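Local structure of putative periplasmic or exported protein (Salmonella enterica subsp. enterica serovar Typhimurium, 4GQZ) at residues A144-S148 against D149-T153. The protein probably binds copper in the periplasm and so contributes to the copper resistance of the bacterium. Sequence-based numbering, arbitrary orientation.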
loop_
_atom_site.group_PDB
_atom_site.type_symbol
_atom_site.label_atom_id
_atom_site.label_comp_id
_atom_site.label_asym_id
_atom_site.label_seq_id
_atom_site.Cartn_x
_atom_site.Cartn_y
_atom_site.Cartn_z
ATOM N N ALA B 144 24.082 6.646 3.748
ATOM C CA ALA B 144 23.707 5.369 3.200
ATOM C C ALA B 144 22.295 5.082 3.674
ATOM O O ALA B 144 21.931 5.431 4.798
ATOM C CB ALA B 144 24.669 4.297 3.696
ATOM N N ILE B 145 21.483 4.483 2.816
ATOM C CA ILE B 145 20.153 4.083 3.229
ATOM C C ILE B 145 19.882 2.666 2.750
ATOM O O ILE B 145 20.568 2.143 1.858
ATOM C CB ILE B 145 19.063 5.026 2.677
ATOM C CG1 ILE B 145 19.035 4.984 1.149
ATOM C CG2 ILE B 145 19.246 6.449 3.215
ATOM C CD1 ILE B 145 17.761 5.566 0.549
ATOM N N ALA B 146 18.886 2.034 3.353
ATOM C CA ALA B 146 18.443 0.726 2.880
ATOM C C ALA B 146 16.959 0.594 3.171
ATOM O O ALA B 146 16.444 1.280 4.044
ATOM C CB ALA B 146 19.235 -0.388 3.544
ATOM N N THR B 147 16.269 -0.265 2.429
ATOM C CA THR B 147 14.817 -0.375 2.572
ATOM C C THR B 147 14.372 -1.825 2.786
ATOM O O THR B 147 13.346 -2.281 2.251
ATOM C CB THR B 147 14.090 0.226 1.357
ATOM O OG1 THR B 147 14.573 -0.399 0.172
ATOM C CG2 THR B 147 14.349 1.730 1.254
ATOM N N SER B 148 15.162 -2.557 3.560
ATOM C CA SER B 148 14.792 -3.915 3.924
ATOM C C SER B 148 13.815 -3.868 5.100
ATOM O O SER B 148 13.537 -2.795 5.636
ATOM C CB SER B 148 16.033 -4.717 4.292
ATOM O OG SER B 148 16.407 -4.441 5.628
ATOM N N ASP B 149 13.277 -5.017 5.497
ATOM C CA ASP B 149 12.289 -5.019 6.580
ATOM C C ASP B 149 12.831 -4.588 7.937
ATOM O O ASP B 149 12.061 -4.192 8.804
ATOM C CB ASP B 149 11.588 -6.376 6.695
ATOM C CG ASP B 149 10.660 -6.639 5.544
ATOM O OD1 ASP B 149 10.265 -5.662 4.873
ATOM O OD2 ASP B 149 10.329 -7.817 5.306
ATOM N N ASP B 150 14.146 -4.655 8.130
ATOM C CA ASP B 150 14.726 -4.232 9.399
ATOM C C ASP B 150 15.332 -2.828 9.335
ATOM O O ASP B 150 15.953 -2.374 10.297
ATOM C CB ASP B 150 15.763 -5.251 9.897
ATOM C CG ASP B 150 16.894 -5.466 8.916
ATOM O OD1 ASP B 150 16.686 -5.264 7.704
ATOM O OD2 ASP B 150 17.999 -5.847 9.353
ATOM N N SER B 151 15.141 -2.138 8.211
ATOM C CA SER B 151 15.696 -0.796 8.050
ATOM C C SER B 151 14.837 0.270 8.729
ATOM O O SER B 151 13.608 0.166 8.750
ATOM C CB SER B 151 15.854 -0.452 6.569
ATOM O OG SER B 151 16.695 -1.379 5.902
ATOM N N GLN B 152 15.492 1.305 9.253
ATOM C CA GLN B 152 14.802 2.399 9.946
ATOM C C GLN B 152 14.004 3.250 8.973
ATOM O O GLN B 152 14.347 3.339 7.796
ATOM C CB GLN B 152 15.807 3.286 10.686
ATOM C CG GLN B 152 16.658 4.129 9.754
ATOM C CD GLN B 152 17.929 4.646 10.405
ATOM O OE1 GLN B 152 19.028 4.253 10.023
ATOM N NE2 GLN B 152 17.783 5.538 11.380
ATOM N N THR B 153 12.940 3.880 9.468
ATOM C CA THR B 153 12.115 4.741 8.635
ATOM C C THR B 153 12.434 6.206 8.911
ATOM O O THR B 153 11.873 7.115 8.281
ATOM C CB THR B 153 10.624 4.458 8.874
ATOM O OG1 THR B 153 10.284 4.709 10.255
ATOM C CG2 THR B 153 10.334 3.011 8.530
HETATM O O HOH W 1 19.883 5.059 6.819
HETATM O O HOH W 2 15.759 3.605 5.656
HETATM O O HOH W 3 10.975 -3.686 3.052
#
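S148 and S151 form the two ends of a type I beta turn, which reverses the chain just after strand 139-146 and starts it back toward strand 154-155. The turn is closed by S151 N donating to S148 O over 3.1 Å, a nearly straight bond at 162° although the N-H comes in from well above the carbonyl plane. Packing is tightest on the inner side of this reversal. With its OG beside its own backbone N (chi1 -59°), S151 brings the hydroxyl back across the mouth of the turn, 3.0 Å from S148 N, and S151 CB rests 3.1 Å from A146 O. Serine suits this place, being short enough to fit between the arms while S151 OG pairs with S148 OG at 3.1 Å, either possibly the donor; S148 OG is less surely placed, being modelled too close to a neighbour. The small methyl of A146 likewise lets S151 OG approach its CB to 3.6 Å. Water supplements this contact, donating to both A146 O and Q152 O; one step on, A144 O reaches Q152 OE1 only through a water, weakly bound at OE1. T147 faces the interior, its OG1 bonded to P125 O and M128 N. At the exposed corner D149 O accepts a hydrogen bond from S44 OG, while its carboxylate, readily hydrated there, directs OD1 back to a water that spans from T147 O, at 2.9 Å, to D149 OD1, at 2.8 Å.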